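Long-range contacts in alanine glyoxylate transaminase (Thermococcus litoralis, PDB 2ZC0), which probably catalyses the pyridoxal-phosphate-dependent transfer of the amino group of alanine to glyoxylate, acting as a class I aminotransferase: residues L177-P182 against L210-T215; R238-G243 against G256-E261; L160-I165 against L201-K206. All coordinates share one frame; numbering follows the deposited sequence.

Contact 1 (L177-P182 against L210-T215); sequences LIYTIP and LIIEDT. With PMP (4'-deoxy-4'-aminopyridoxal-5'-phosphate), chain F.
Asp214 reaches over to Tyr179 on the neighbouring strand and, with the same oxygen, to the cofactor. Its CB lies against Ile181, 3.8 Å from CG1 of that residue. CG stands anti to the backbone N (chi1 -165°), which swings the carboxylate toward the tyrosine and the pyridine ring. OD1 takes two close neighbours: Tyr179 OH donates to its anti lone pair over 2.6 Å, while N1 of PMP is 2.7 Å from the same OD1. OD2 accepts from the backbone of Ala216, so both oxygens are held. The phenol and carboxylate planes stand 59° apart. A phenylalanine in place of Tyr179 would probably leave Asp214 OD1 without its hydroxyl donor and the carboxylate held less firmly beside N1 of the cofactor. Ile181 adds an apolar touch, CD1 to PMP C2A at 3.6 Å. Behind this end the strands run parallel: Asp214 N bonds to Thr180 O at 2.8 Å, and Thr180 N to Ile212 O at 3.1 Å. Leu177 CD2 packs on Leu210 CB at the far end. Strands 175-180 and 210-214, linked through helix 194-207, form a beta-alpha-beta unit at whose C-terminal strand ends lies the aspartate that meets the pyridine nitrogen, as in fold type I aminotransferases.

Contact 2 (R238-G243 against G256-E261); sequences RVIVAG and GWIIAE
Trp257 meets Gly243 because its CG sits between the backbone N and the carbonyl carbon (chi1 58°), the crowded position, and a chi2 of 79° then turns the indole flat against the glycine. Gly243 CA lies over the five-membered ring, 3.9 Å from its centroid, a CH-pi contact, and Gly243 C is 3.7 Å above the indole plane. With no side chain on Gly243, the ring can rest directly on the backbone. Val241 comes to the edge of the same indole with CG2. Its chi1 of -11° almost eclipses CG1 with the backbone N, an unusual setting, and both methyl groups lie alongside Ile259, CG2 coming 3.8 Å from Ile259 CD1. On the other face Ile240 CG2 packs on Ala260 CB at 4.0 Å. The backbones are antiparallel, with Val241-Ile259 and Gly243-Trp257 as hydrogen-bonded pairs and Ala242-Ile258 as the non-hydrogen-bonded pair between them. One bond departs from the rest: Trp257 N reaches Gly243 O at 3.0 Å from above the carbonyl plane. Strand 256-259 runs against both its neighbours, 239-244 and 101-104, in a sheet otherwise largely parallel. Ile258 packs against helices 106-118 and 262-272, Ala242 touches Leu111 of the first, and Trp257 leans on Ile101 of strand 101-104.

Contact 3 (L160-I165 against L201-K206); sequences LLEEKI and LEIASK
Glu162 and Lys206 join through the one flat group that bridges the two helices, the glutamate carboxylate, and the lysine meets it at an oxygen while neither face is touched by 201-206. Lys206 NZ donates to Glu162 OE1 over 2.8 Å, using the syn lone pair, and the bond is also a salt bridge. Both chains are stretched out, Glu162 with CG anti to the backbone N (chi1 -179°) and Lys206 extended to its tip, and they cross at about a right angle. The same OE1 is hydrogen-bonded to Tyr207 OH, so two groups grip one oxygen, which would probably favour a charged carboxylate. Lys206 is exposed, and the pair therefore lies on the solvent side of the contact. The helices are two of those packed on one face of the central sheet in the alpha/beta/alpha large domain of this family; they run nearly parallel, 19° apart, with their axes 10.8 Å from each other. Across that spacing Ile203 does most of the bridging. Its CD1 reaches the foot of the glutamate, 3.8 Å from Glu162 CB, and also approaches Leu161 CD1 at 4.3 Å. Its CG2 branch turns to the next helical turn, 3.6 Å from Ile165 CD1. Ile165 also touches Leu209, just beyond helix 194-207, and Tyr207, while Leu161 also touches Leu200.

Overall arrangement
Along the chain, helix 158-170 supplies the first half of contact 3, and strand 175-180 follows it directly with the first half of contact 1. Helix 194-207 then closes contact 3, and strand 210-214 closes contact 1, so the two cross, their segments alternating. Contact 2 opens only afterwards, at strand 239-244, and closes a short loop to strand 256-259. Contacts 1 and 2 share one sheet: strands 210-214 and 239-244 are neighbours, with Ile211 O close to Ile240 N. Contact 3 lies outside, its helices resting on that sheet where Ala204 meets Ile211 and Leu161 meets Ile178. Arg238 and Val239 of contact 2 also touch helix 194-207.

Contact 1 (L177-P182 against L210-T215)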
loop_
_atom_site.group_PDB
_atom_site.type_symbol
_atom_site.label_atom_id
_atom_site.label_comp_id
_atom_site.label_asym_id
_atom_site.label_seq_id
_atom_site.Cartn_x
_atom_site.Cartn_y
_atom_site.Cartn_z
ATOM N N LEU A 177 2.197 -2.445 17.607
ATOM C CA LEU A 177 1.402 -3.494 18.224
ATOM C C LEU A 177 2.224 -4.664 18.714
ATOM O O LEU A 177 3.314 -4.954 18.209
ATOM C CB LEU A 177 0.356 -4.040 17.232
ATOM C CG LEU A 177 -0.531 -3.085 16.421
ATOM C CD1 LEU A 177 -1.284 -3.878 15.341
ATOM C CD2 LEU A 177 -1.496 -2.377 17.346
ATOM N N ILE A 178 1.659 -5.341 19.702
ATOM C CA ILE A 178 2.247 -6.527 20.283
ATOM C C ILE A 178 1.086 -7.499 20.368
ATOM O O ILE A 178 0.077 -7.185 20.981
ATOM C CB ILE A 178 2.760 -6.286 21.709
ATOM C CG1 ILE A 178 4.013 -5.420 21.687
ATOM C CG2 ILE A 178 3.021 -7.632 22.384
ATOM C CD1 ILE A 178 4.541 -5.113 23.082
ATOM N N TYR A 179 1.224 -8.642 19.705
ATOM C CA TYR A 179 0.221 -9.697 19.708
ATOM C C TYR A 179 0.738 -10.764 20.676
ATOM O O TYR A 179 1.883 -11.229 20.545
ATOM C CB TYR A 179 0.072 -10.298 18.308
ATOM C CG TYR A 179 -0.711 -11.603 18.228
ATOM C CD1 TYR A 179 -0.064 -12.806 17.949
ATOM C CD2 TYR A 179 -2.091 -11.641 18.433
ATOM C CE1 TYR A 179 -0.763 -14.011 17.878
ATOM C CE2 TYR A 179 -2.809 -12.857 18.362
ATOM C CZ TYR A 179 -2.120 -14.031 18.085
ATOM O OH TYR A 179 -2.792 -15.241 18.024
ATOM N N THR A 180 -0.101 -11.143 21.641
ATOM C CA THR A 180 0.270 -12.141 22.631
ATOM C C THR A 180 -0.879 -13.086 22.984
ATOM O O THR A 180 -2.049 -12.707 22.943
ATOM C CB THR A 180 0.780 -11.454 23.932
ATOM O OG1 THR A 180 0.971 -12.436 24.961
ATOM C CG2 THR A 180 -0.225 -10.421 24.414
ATOM N N ILE A 181 -0.519 -14.322 23.318
ATOM C CA ILE A 181 -1.462 -15.368 23.715
ATOM C C ILE A 181 -0.986 -15.772 25.123
ATOM O O ILE A 181 -0.312 -16.790 25.298
ATOM C CB ILE A 181 -1.346 -16.597 22.782
ATOM C CG1 ILE A 181 -1.334 -16.135 21.314
ATOM C CG2 ILE A 181 -2.492 -17.572 23.059
ATOM C CD1 ILE A 181 -1.016 -17.226 20.296
ATOM N N PRO A 182 -1.325 -14.964 26.143
ATOM C CA PRO A 182 -0.928 -15.217 27.537
ATOM C C PRO A 182 -1.251 -16.593 28.126
ATOM O O PRO A 182 -0.392 -17.204 28.758
ATOM C CB PRO A 182 -1.616 -14.079 28.301
ATOM C CG PRO A 182 -1.709 -12.976 27.262
ATOM C CD PRO A 182 -2.153 -13.746 26.050
ATOM N N LEU A 210 0.185 -0.704 21.641
ATOM C CA LEU A 210 -1.104 -1.348 21.845
ATOM C C LEU A 210 -0.799 -2.829 21.951
ATOM O O LEU A 210 0.201 -3.298 21.404
ATOM C CB LEU A 210 -2.027 -1.071 20.653
ATOM C CG LEU A 210 -3.224 -0.122 20.854
ATOM C CD1 LEU A 210 -2.868 1.067 21.727
ATOM C CD2 LEU A 210 -3.694 0.325 19.495
ATOM N N ILE A 211 -1.644 -3.558 22.670
ATOM C CA ILE A 211 -1.475 -4.996 22.864
ATOM C C ILE A 211 -2.747 -5.703 22.473
ATOM O O ILE A 211 -3.807 -5.370 22.979
ATOM C CB ILE A 211 -1.220 -5.338 24.376
ATOM C CG1 ILE A 211 0.132 -4.806 24.828
ATOM C CG2 ILE A 211 -1.337 -6.839 24.606
ATOM C CD1 ILE A 211 0.312 -4.844 26.356
ATOM N N ILE A 212 -2.638 -6.670 21.571
ATOM C CA ILE A 212 -3.790 -7.470 21.154
ATOM C C ILE A 212 -3.647 -8.790 21.911
ATOM O O ILE A 212 -2.745 -9.574 21.617
ATOM C CB ILE A 212 -3.764 -7.796 19.650
ATOM C CG1 ILE A 212 -3.873 -6.509 18.820
ATOM C CG2 ILE A 212 -4.869 -8.772 19.335
ATOM C CD1 ILE A 212 -3.918 -6.770 17.333
ATOM N N GLU A 213 -4.535 -9.021 22.873
ATOM C CA GLU A 213 -4.526 -10.219 23.709
ATOM C C GLU A 213 -5.446 -11.314 23.176
ATOM O O GLU A 213 -6.663 -11.133 23.108
ATOM C CB GLU A 213 -4.937 -9.841 25.154
ATOM C CG GLU A 213 -5.093 -11.010 26.144
ATOM C CD GLU A 213 -5.269 -10.561 27.609
ATOM O OE1 GLU A 213 -4.861 -11.323 28.512
ATOM O OE2 GLU A 213 -5.816 -9.467 27.860
ATOM N N ASP A 214 -4.858 -12.455 22.826
ATOM C CA ASP A 214 -5.608 -13.592 22.308
ATOM C C ASP A 214 -6.023 -14.467 23.492
ATOM O O ASP A 214 -5.182 -15.057 24.157
ATOM C CB ASP A 214 -4.724 -14.364 21.331
ATOM C CG ASP A 214 -5.498 -15.334 20.473
ATOM O OD1 ASP A 214 -5.080 -15.535 19.320
ATOM O OD2 ASP A 214 -6.496 -15.913 20.935
ATOM N N THR A 215 -7.331 -14.535 23.729
ATOM C CA THR A 215 -7.933 -15.282 24.835
ATOM C C THR A 215 -8.592 -16.596 24.396
ATOM O O THR A 215 -9.544 -17.070 25.026
ATOM C CB THR A 215 -9.016 -14.423 25.528
ATOM O OG1 THR A 215 -10.056 -14.120 24.580
ATOM C CG2 THR A 215 -8.424 -13.132 26.048
HETATM N N1 PMP F . -6.171 -17.812 18.379
HETATM C C2 PMP F . -5.430 -18.910 18.651
HETATM C C2A PMP F . -4.173 -18.701 19.499
HETATM C C3 PMP F . -5.808 -20.194 18.177
HETATM O O3 PMP F . -5.020 -21.297 18.473
HETATM C C4 PMP F . -7.008 -20.317 17.380
HETATM C C4A PMP F . -7.414 -21.713 16.871
HETATM N N4A PMP F . -7.437 -21.815 15.412
HETATM C C5 PMP F . -7.813 -19.031 17.100
HETATM C C6 PMP F . -7.340 -17.805 17.626
HETATM C C5A PMP F . -9.111 -19.023 16.269
HETATM O O4P PMP F . -9.882 -19.600 16.815
HETATM P P PMP F . -11.342 -19.568 16.002
HETATM O O1P PMP F . -12.791 -18.644 16.804
HETATM O O2P PMP F . -11.874 -21.400 15.888
HETATM O O3P PMP F . -11.208 -18.918 14.314
#

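Contact 2 (R238-G243 against G256-E261)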
loop_
_atom_site.group_PDB
_atom_site.type_symbol
_atom_site.label_atom_id
_atom_site.label_comp_id
_atom_site.label_asym_id
_atom_site.label_seq_id
_atom_site.Cartn_x
_atom_site.Cartn_y
_atom_site.Cartn_z
ATOM N N ARG A 238 -4.857 0.092 26.790
ATOM C CA ARG A 238 -3.911 -0.217 25.727
ATOM C C ARG A 238 -4.066 -1.630 25.200
ATOM O O ARG A 238 -3.298 -2.050 24.334
ATOM C CB ARG A 238 -2.471 -0.066 26.213
ATOM C CG ARG A 238 -2.057 1.337 26.525
ATOM C CD ARG A 238 -0.643 1.369 27.082
ATOM N NE ARG A 238 -0.188 2.748 27.167
ATOM C CZ ARG A 238 -0.005 3.525 26.109
ATOM N NH1 ARG A 238 0.403 4.782 26.268
ATOM N NH2 ARG A 238 -0.205 3.030 24.891
ATOM N N VAL A 239 -5.005 -2.401 25.730
ATOM C CA VAL A 239 -5.142 -3.733 25.184
ATOM C C VAL A 239 -6.493 -3.956 24.524
ATOM O O VAL A 239 -7.539 -3.426 24.938
ATOM C CB VAL A 239 -4.781 -4.882 26.231
ATOM C CG1 VAL A 239 -4.260 -4.293 27.528
ATOM C CG2 VAL A 239 -5.937 -5.817 26.436
ATOM N N ILE A 240 -6.437 -4.732 23.454
ATOM C CA ILE A 240 -7.603 -5.069 22.664
ATOM C C ILE A 240 -7.639 -6.576 22.708
ATOM O O ILE A 240 -6.604 -7.203 22.553
ATOM C CB ILE A 240 -7.381 -4.612 21.211
ATOM C CG1 ILE A 240 -7.213 -3.091 21.198
ATOM C CG2 ILE A 240 -8.479 -5.162 20.314
ATOM C CD1 ILE A 240 -6.838 -2.508 19.848
ATOM N N VAL A 241 -8.789 -7.182 22.951
ATOM C CA VAL A 241 -8.768 -8.629 22.954
ATOM C C VAL A 241 -9.468 -9.212 21.743
ATOM O O VAL A 241 -10.367 -8.596 21.161
ATOM C CB VAL A 241 -9.375 -9.256 24.267
ATOM C CG1 VAL A 241 -9.587 -8.190 25.320
ATOM C CG2 VAL A 241 -10.633 -10.033 23.961
ATOM N N ALA A 242 -9.006 -10.400 21.363
ATOM C CA ALA A 242 -9.551 -11.172 20.259
ATOM C C ALA A 242 -9.852 -12.517 20.897
ATOM O O ALA A 242 -8.946 -13.312 21.151
ATOM C CB ALA A 242 -8.517 -11.330 19.158
ATOM N N GLY A 243 -11.121 -12.755 21.193
ATOM C CA GLY A 243 -11.498 -13.996 21.830
ATOM C C GLY A 243 -12.427 -14.848 21.005
ATOM O O GLY A 243 -12.747 -14.521 19.863
ATOM N N GLY A 256 -16.698 -15.595 17.486
ATOM C CA GLY A 256 -15.605 -14.963 18.191
ATOM C C GLY A 256 -15.934 -13.505 18.435
ATOM O O GLY A 256 -17.030 -13.042 18.098
ATOM N N TRP A 257 -14.993 -12.764 19.002
ATOM C CA TRP A 257 -15.263 -11.372 19.288
ATOM C C TRP A 257 -14.033 -10.493 19.428
ATOM O O TRP A 257 -12.909 -10.969 19.597
ATOM C CB TRP A 257 -16.123 -11.254 20.562
ATOM C CG TRP A 257 -15.490 -11.886 21.784
ATOM C CD1 TRP A 257 -14.499 -11.358 22.566
ATOM C CD2 TRP A 257 -15.744 -13.200 22.305
ATOM N NE1 TRP A 257 -14.119 -12.259 23.534
ATOM C CE2 TRP A 257 -14.866 -13.398 23.397
ATOM C CE3 TRP A 257 -16.624 -14.229 21.952
ATOM C CZ2 TRP A 257 -14.839 -14.588 24.138
ATOM C CZ3 TRP A 257 -16.598 -15.415 22.684
ATOM C CH2 TRP A 257 -15.709 -15.585 23.770
ATOM N N ILE A 258 -14.274 -9.195 19.312
ATOM C CA ILE A 258 -13.259 -8.191 19.473
ATOM C C ILE A 258 -13.740 -7.349 20.644
ATOM O O ILE A 258 -14.943 -7.177 20.848
ATOM C CB ILE A 258 -13.167 -7.254 18.252
ATOM C CG1 ILE A 258 -12.486 -7.954 17.085
ATOM C CG2 ILE A 258 -12.404 -5.992 18.620
ATOM C CD1 ILE A 258 -12.361 -7.085 15.858
ATOM N N ILE A 259 -12.799 -6.845 21.425
ATOM C CA ILE A 259 -13.131 -5.956 22.521
ATOM C C ILE A 259 -12.113 -4.858 22.321
ATOM O O ILE A 259 -10.911 -5.088 22.461
ATOM C CB ILE A 259 -12.918 -6.568 23.924
ATOM C CG1 ILE A 259 -13.889 -7.721 24.186
ATOM C CG2 ILE A 259 -13.167 -5.486 24.978
ATOM C CD1 ILE A 259 -13.672 -8.360 25.582
ATOM N N ALA A 260 -12.610 -3.686 21.945
ATOM C CA ALA A 260 -11.798 -2.511 21.693
ATOM C C ALA A 260 -12.610 -1.293 22.119
ATOM O O ALA A 260 -13.774 -1.412 22.528
ATOM C CB ALA A 260 -11.453 -2.418 20.206
ATOM N N GLU A 261 -12.005 -0.118 21.998
ATOM C CA GLU A 261 -12.665 1.110 22.405
ATOM C C GLU A 261 -12.343 2.244 21.477
ATOM O O GLU A 261 -11.496 2.118 20.607
ATOM C CB GLU A 261 -12.231 1.494 23.825
ATOM C CG GLU A 261 -12.818 0.607 24.907
ATOM C CD GLU A 261 -11.762 0.092 25.869
ATOM O OE1 GLU A 261 -11.077 0.918 26.519
ATOM O OE2 GLU A 261 -11.619 -1.146 25.965
#

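Contact 3 (L160-I165 against L201-K206)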
loop_
_atom_site.group_PDB
_atom_site.type_symbol
_atom_site.label_atom_id
_atom_site.label_comp_id
_atom_site.label_asym_id
_atom_site.label_seq_id
_atom_site.Cartn_x
_atom_site.Cartn_y
_atom_site.Cartn_z
ATOM N N LEU A 160 13.334 -9.602 27.360
ATOM C CA LEU A 160 13.846 -9.642 25.999
ATOM C C LEU A 160 12.930 -8.801 25.102
ATOM O O LEU A 160 13.337 -8.322 24.044
ATOM C CB LEU A 160 13.932 -11.094 25.512
ATOM C CG LEU A 160 15.022 -11.935 26.202
ATOM C CD1 LEU A 160 14.939 -13.378 25.727
ATOM C CD2 LEU A 160 16.402 -11.359 25.904
ATOM N N LEU A 161 11.694 -8.607 25.553
ATOM C CA LEU A 161 10.727 -7.804 24.817
ATOM C C LEU A 161 11.229 -6.359 24.713
ATOM O O LEU A 161 11.265 -5.784 23.617
ATOM C CB LEU A 161 9.373 -7.814 25.538
ATOM C CG LEU A 161 8.071 -7.563 24.765
ATOM C CD1 LEU A 161 7.050 -6.976 25.732
ATOM C CD2 LEU A 161 8.290 -6.623 23.579
ATOM N N GLU A 162 11.620 -5.780 25.850
ATOM C CA GLU A 162 12.098 -4.393 25.884
ATOM C C GLU A 162 13.400 -4.190 25.129
ATOM O O GLU A 162 13.658 -3.106 24.588
ATOM C CB GLU A 162 12.283 -3.899 27.324
ATOM C CG GLU A 162 12.759 -2.449 27.373
ATOM C CD GLU A 162 12.653 -1.819 28.748
ATOM O OE1 GLU A 162 12.695 -0.571 28.821
ATOM O OE2 GLU A 162 12.530 -2.558 29.752
ATOM N N GLU A 163 14.232 -5.224 25.109
ATOM C CA GLU A 163 15.496 -5.144 24.395
ATOM C C GLU A 163 15.181 -5.165 22.913
ATOM O O GLU A 163 15.812 -4.467 22.133
ATOM C CB GLU A 163 16.406 -6.326 24.740
ATOM C CG GLU A 163 17.779 -6.229 24.074
ATOM C CD GLU A 163 18.449 -4.872 24.297
ATOM O OE1 GLU A 163 18.601 -4.466 25.476
ATOM O OE2 GLU A 163 18.822 -4.209 23.297
ATOM N N LYS A 164 14.200 -5.970 22.520
ATOM C CA LYS A 164 13.820 -6.021 21.112
ATOM C C LYS A 164 13.303 -4.644 20.718
ATOM O O LYS A 164 13.735 -4.065 19.723
ATOM C CB LYS A 164 12.734 -7.075 20.879
ATOM C CG LYS A 164 12.163 -7.065 19.456
ATOM C CD LYS A 164 13.234 -7.274 18.384
ATOM C CE LYS A 164 13.725 -8.716 18.320
ATOM N NZ LYS A 164 14.760 -8.908 17.248
ATOM N N ILE A 165 12.391 -4.116 21.528
ATOM C CA ILE A 165 11.812 -2.802 21.271
ATOM C C ILE A 165 12.907 -1.747 21.124
ATOM O O ILE A 165 12.875 -0.954 20.190
ATOM C CB ILE A 165 10.825 -2.422 22.392
ATOM C CG1 ILE A 165 9.582 -3.310 22.283
ATOM C CG2 ILE A 165 10.451 -0.946 22.300
ATOM C CD1 ILE A 165 8.610 -3.177 23.447
ATOM N N LEU A 201 2.432 -4.912 30.546
ATOM C CA LEU A 201 1.608 -3.713 30.589
ATOM C C LEU A 201 2.464 -2.468 30.841
ATOM O O LEU A 201 2.211 -1.415 30.260
ATOM C CB LEU A 201 0.538 -3.848 31.674
ATOM C CG LEU A 201 -0.569 -4.854 31.329
ATOM C CD1 LEU A 201 -1.519 -4.992 32.506
ATOM C CD2 LEU A 201 -1.325 -4.386 30.097
ATOM N N GLU A 202 3.481 -2.575 31.692
ATOM C CA GLU A 202 4.338 -1.417 31.954
ATOM C C GLU A 202 5.090 -1.006 30.683
ATOM O O GLU A 202 5.141 0.170 30.332
ATOM C CB GLU A 202 5.347 -1.724 33.068
ATOM C CG GLU A 202 4.764 -1.790 34.483
ATOM C CD GLU A 202 5.767 -2.342 35.491
ATOM O OE1 GLU A 202 6.934 -1.876 35.483
ATOM O OE2 GLU A 202 5.393 -3.236 36.290
ATOM N N ILE A 203 5.673 -1.985 30.002
ATOM C CA ILE A 203 6.414 -1.723 28.777
ATOM C C ILE A 203 5.538 -1.095 27.692
ATOM O O ILE A 203 5.969 -0.174 26.986
ATOM C CB ILE A 203 7.051 -3.020 28.257
ATOM C CG1 ILE A 203 8.135 -3.460 29.254
ATOM C CG2 ILE A 203 7.617 -2.814 26.854
ATOM C CD1 ILE A 203 8.877 -4.712 28.853
ATOM N N ALA A 204 4.305 -1.578 27.572
ATOM C CA ALA A 204 3.382 -1.031 26.590
ATOM C C ALA A 204 3.163 0.443 26.909
ATOM O O ALA A 204 3.217 1.301 26.023
ATOM C CB ALA A 204 2.053 -1.775 26.630
ATOM N N SER A 205 2.929 0.735 28.184
ATOM C CA SER A 205 2.707 2.108 28.610
ATOM C C SER A 205 3.967 2.943 28.425
ATOM O O SER A 205 3.909 4.088 27.969
ATOM C CB SER A 205 2.278 2.135 30.081
ATOM O OG SER A 205 2.293 3.458 30.589
ATOM N N LYS A 206 5.109 2.359 28.768
ATOM C CA LYS A 206 6.391 3.049 28.665
ATOM C C LYS A 206 6.745 3.428 27.234
ATOM O O LYS A 206 7.309 4.487 26.993
ATOM C CB LYS A 206 7.506 2.170 29.258
ATOM C CG LYS A 206 8.894 2.789 29.182
ATOM C CD LYS A 206 9.922 1.921 29.883
ATOM C CE LYS A 206 11.316 2.529 29.799
ATOM N NZ LYS A 206 12.322 1.650 30.483
#